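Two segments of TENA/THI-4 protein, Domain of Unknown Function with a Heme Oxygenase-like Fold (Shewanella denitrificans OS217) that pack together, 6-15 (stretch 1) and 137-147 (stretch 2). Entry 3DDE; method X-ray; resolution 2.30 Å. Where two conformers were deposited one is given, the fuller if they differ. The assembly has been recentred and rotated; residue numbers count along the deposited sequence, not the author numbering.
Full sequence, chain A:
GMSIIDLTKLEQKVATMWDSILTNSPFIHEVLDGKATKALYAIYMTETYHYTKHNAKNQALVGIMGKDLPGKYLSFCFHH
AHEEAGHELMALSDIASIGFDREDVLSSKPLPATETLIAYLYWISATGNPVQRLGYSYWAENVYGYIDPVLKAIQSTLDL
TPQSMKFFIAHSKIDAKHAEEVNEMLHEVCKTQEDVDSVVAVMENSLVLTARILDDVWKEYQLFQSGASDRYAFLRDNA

Stretch 1 6-15: DLTKLEQKVA
Stretch 2 137-147: SYWAENVYGYI

The contact is built around one tyrosine, Tyr-138, whose side chain enters a hole in the opposing helix formed by Leu-7, Leu-10, Glu-11 and Val-14. No clear hydrogen bond links the two stretches, so packing of side chains dominates.

Stretch 1 is helical from Leu-7 to Ala-15, with Asp-6 at the N-cap position. Thr-8 OG1 donates to Asp-6 OD1 at 2.8 Å, which ties the first turn to its cap residue. Asp-6 is t and Thr-8 is p. Regular backbone hydrogen bonds follow, such as Glu-11 N to Leu-7 O at 2.9 Å and Val-14 N to Leu-10 O at 3.0 Å.

Stretch 2 is helical over 137-141. Asn-142 leaves helical geometry, with phi/psi -105/42, and after Asn-142 the chain is helical again through Ile-147 and beyond. Tyr-146 N donates a hydrogen bond to Val-143 O at 3.0 Å. Helices 7-15 and 137-141 cross at -64°, with axes 10.8 Å apart at closest approach. The CA atoms of Leu-10 and Tyr-138 lie 8.5 Å apart, those of Val-14 and Trp-139 6.7 Å, and those of Ala-15 and Tyr-146 7.8 Å.

Tyr-138 is t, with chi2 75°. Its long, flat side chain can span the gap between the helices. Leu-10, m with chi2 p, lays CD2 over one ring face, and Leu-10 CB is 3.8 Å from Tyr-138 CE2. Val-14, t, places CG2 at the ring edge, 4.1 Å from Tyr-138 CE2. Leu-7, m with chi2 t, brings CD2 to 4.2 Å from Tyr-138 CE1. The hydroxyl reaches the backbone: Tyr-138 OH is 3.3 Å from Leu-7 O. Tyr-138 OH also lies 3.4 Å from Glu-11 N, but the angle is poor, and this amide already donates a hydrogen bond to Leu-7 O. Glu-11 is t, and Glu-11 CB is 3.4 Å from Tyr-138 OH. Its carboxylate is not modelled.

Val-14 is buried and serves three neighbours. Val-14 CG2 also meets Trp-139 CB at 4.0 Å, while Val-14 CG1 lies 3.9 Å from Tyr-146 CE2. Trp-139 is p, with chi2 -97°. It starts toward stretch 1, but its end leads away, and NE1 is hydrogen-bonded elsewhere in the structure.

Tyr-146, m with chi2 -85°, is the second aromatic anchor. Tyr-146 CE1 is 3.7 Å from Ala-15 CA and 3.8 Å from Ala-15 CB. At Ala-15 the ring lies close to both the backbone and the short side chain. Together the stretches bury 388 Å², with Tyr-138 and Tyr-146 the most covered residues.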

# COMPACT_ATOMS: atom_id res chain seq x y z
N ASP A 6 6.38 0.86 -31.92
CA ASP A 6 6.05 0.19 -33.17
C ASP A 6 5.22 -1.02 -32.78
O ASP A 6 5.75 -2.04 -32.34
CB ASP A 6 7.33 -0.25 -33.90
CG ASP A 6 7.05 -1.04 -35.16
OD1 ASP A 6 6.02 -0.77 -35.82
OD2 ASP A 6 7.86 -1.92 -35.49
N LEU A 7 3.90 -0.89 -32.95
CA LEU A 7 2.97 -1.94 -32.57
C LEU A 7 3.04 -3.20 -33.46
O LEU A 7 2.60 -4.26 -33.05
CB LEU A 7 1.55 -1.39 -32.49
CG LEU A 7 1.36 -0.32 -31.40
CD1 LEU A 7 -0.06 0.22 -31.42
CD2 LEU A 7 1.71 -0.84 -29.99
N THR A 8 3.60 -3.08 -34.66
CA THR A 8 3.77 -4.25 -35.51
C THR A 8 4.83 -5.17 -34.88
O THR A 8 4.74 -6.40 -34.96
CB THR A 8 4.13 -3.88 -36.97
OG1 THR A 8 5.37 -3.17 -37.00
CG2 THR A 8 3.03 -3.02 -37.59
N LYS A 9 5.83 -4.57 -34.23
CA LYS A 9 6.88 -5.33 -33.54
C LYS A 9 6.29 -6.07 -32.34
O LYS A 9 6.62 -7.23 -32.12
CB LYS A 9 8.03 -4.43 -33.11
N LEU A 10 5.43 -5.41 -31.56
CA LEU A 10 4.78 -6.07 -30.41
C LEU A 10 3.86 -7.18 -30.91
O LEU A 10 3.90 -8.29 -30.39
CB LEU A 10 4.01 -5.09 -29.51
CG LEU A 10 4.83 -4.24 -28.52
CD1 LEU A 10 5.72 -3.24 -29.25
CD2 LEU A 10 3.91 -3.52 -27.55
N GLU A 11 3.05 -6.89 -31.94
CA GLU A 11 2.17 -7.89 -32.56
C GLU A 11 2.96 -9.13 -32.96
O GLU A 11 2.48 -10.25 -32.78
CB GLU A 11 1.49 -7.31 -33.81
CG GLU A 11 0.65 -8.33 -34.59
N GLN A 12 4.17 -8.92 -33.49
CA GLN A 12 5.02 -10.03 -33.91
C GLN A 12 5.50 -10.88 -32.73
O GLN A 12 5.53 -12.11 -32.83
CB GLN A 12 6.21 -9.54 -34.75
N LYS A 13 5.84 -10.24 -31.60
CA LYS A 13 6.30 -11.00 -30.42
C LYS A 13 5.13 -11.79 -29.82
O LYS A 13 5.30 -12.93 -29.41
CB LYS A 13 6.91 -10.08 -29.34
CG LYS A 13 8.17 -10.64 -28.63
CD LYS A 13 8.09 -12.12 -28.24
CE LYS A 13 9.41 -12.60 -27.64
NZ LYS A 13 9.48 -14.09 -27.53
N VAL A 14 3.94 -11.19 -29.78
CA VAL A 14 2.75 -11.86 -29.27
C VAL A 14 2.40 -13.08 -30.12
O VAL A 14 2.11 -14.15 -29.58
CB VAL A 14 1.57 -10.88 -29.16
CG1 VAL A 14 0.27 -11.62 -28.85
CG2 VAL A 14 1.86 -9.85 -28.06
N ALA A 15 2.44 -12.93 -31.45
CA ALA A 15 2.15 -14.03 -32.38
C ALA A 15 3.12 -15.21 -32.21
O ALA A 15 2.73 -16.38 -32.35
CB ALA A 15 2.15 -13.52 -33.84
N SER A 137 -2.46 -5.46 -21.18
CA SER A 137 -3.64 -5.07 -21.93
C SER A 137 -3.46 -5.26 -23.42
O SER A 137 -4.41 -5.59 -24.14
CB SER A 137 -3.96 -3.60 -21.65
OG SER A 137 -4.36 -3.41 -20.31
N TYR A 138 -2.24 -5.04 -23.91
CA TYR A 138 -1.99 -5.18 -25.34
C TYR A 138 -2.35 -6.57 -25.88
O TYR A 138 -3.08 -6.67 -26.86
CB TYR A 138 -0.56 -4.81 -25.74
CG TYR A 138 -0.39 -4.94 -27.24
CD1 TYR A 138 -0.91 -3.99 -28.11
CD2 TYR A 138 0.26 -6.05 -27.79
CE1 TYR A 138 -0.77 -4.14 -29.50
CE2 TYR A 138 0.39 -6.20 -29.15
CZ TYR A 138 -0.12 -5.24 -30.00
OH TYR A 138 0.04 -5.42 -31.37
N TRP A 139 -1.85 -7.64 -25.26
CA TRP A 139 -2.20 -8.99 -25.74
C TRP A 139 -3.56 -9.40 -25.19
O TRP A 139 -4.33 -10.08 -25.87
CB TRP A 139 -1.11 -10.03 -25.42
CG TRP A 139 -0.99 -10.42 -24.00
CD1 TRP A 139 -0.11 -9.92 -23.08
CD2 TRP A 139 -1.80 -11.37 -23.30
NE1 TRP A 139 -0.32 -10.52 -21.86
CE2 TRP A 139 -1.36 -11.40 -21.97
CE3 TRP A 139 -2.86 -12.20 -23.68
CZ2 TRP A 139 -1.93 -12.23 -21.00
CZ3 TRP A 139 -3.42 -13.03 -22.72
CH2 TRP A 139 -2.96 -13.04 -21.40
N ALA A 140 -3.88 -8.98 -23.98
CA ALA A 140 -5.16 -9.32 -23.39
C ALA A 140 -6.32 -8.87 -24.31
O ALA A 140 -7.30 -9.60 -24.44
CB ALA A 140 -5.29 -8.74 -22.02
N GLU A 141 -6.17 -7.73 -24.99
CA GLU A 141 -7.25 -7.18 -25.85
C GLU A 141 -7.24 -7.63 -27.32
O GLU A 141 -8.29 -7.61 -27.97
CB GLU A 141 -7.26 -5.65 -25.80
CG GLU A 141 -7.54 -5.06 -24.42
CD GLU A 141 -8.91 -5.40 -23.84
OE1 GLU A 141 -9.87 -5.63 -24.61
OE2 GLU A 141 -9.02 -5.40 -22.59
N ASN A 142 -6.08 -7.97 -27.86
CA ASN A 142 -5.99 -8.49 -29.23
C ASN A 142 -5.76 -10.00 -29.18
O ASN A 142 -4.99 -10.56 -29.97
CB ASN A 142 -4.86 -7.79 -29.99
N VAL A 143 -6.47 -10.67 -28.27
CA VAL A 143 -6.29 -12.10 -28.00
C VAL A 143 -7.21 -13.02 -28.79
O VAL A 143 -6.82 -14.13 -29.16
CB VAL A 143 -6.51 -12.40 -26.49
CG1 VAL A 143 -8.01 -12.34 -26.14
CG2 VAL A 143 -5.93 -13.74 -26.11
N TYR A 144 -8.43 -12.55 -29.04
CA TYR A 144 -9.47 -13.33 -29.73
C TYR A 144 -8.99 -13.87 -31.10
O TYR A 144 -9.41 -14.93 -31.53
CB TYR A 144 -10.76 -12.50 -29.87
CG TYR A 144 -11.98 -13.30 -30.24
N GLY A 145 -8.08 -13.15 -31.75
CA GLY A 145 -7.54 -13.57 -33.04
C GLY A 145 -6.64 -14.80 -33.05
O GLY A 145 -6.36 -15.35 -34.10
N TYR A 146 -6.16 -15.23 -31.88
CA TYR A 146 -5.28 -16.41 -31.77
C TYR A 146 -6.00 -17.61 -31.14
O TYR A 146 -5.79 -18.75 -31.55
CB TYR A 146 -4.05 -16.10 -30.92
CG TYR A 146 -3.23 -14.91 -31.37
CD1 TYR A 146 -2.25 -15.04 -32.35
CD2 TYR A 146 -3.42 -13.67 -30.79
CE1 TYR A 146 -1.49 -13.95 -32.75
CE2 TYR A 146 -2.68 -12.57 -31.18
CZ TYR A 146 -1.71 -12.71 -32.16
OH TYR A 146 -0.97 -11.61 -32.53
N ILE A 147 -6.83 -17.36 -30.13
CA ILE A 147 -7.52 -18.42 -29.39
C ILE A 147 -8.91 -18.81 -29.94
O ILE A 147 -9.55 -19.71 -29.40
CB ILE A 147 -7.60 -18.05 -27.88
CG1 ILE A 147 -8.37 -16.74 -27.65
CG2 ILE A 147 -6.20 -17.92 -27.33
CD1 ILE A 147 -8.78 -16.50 -26.21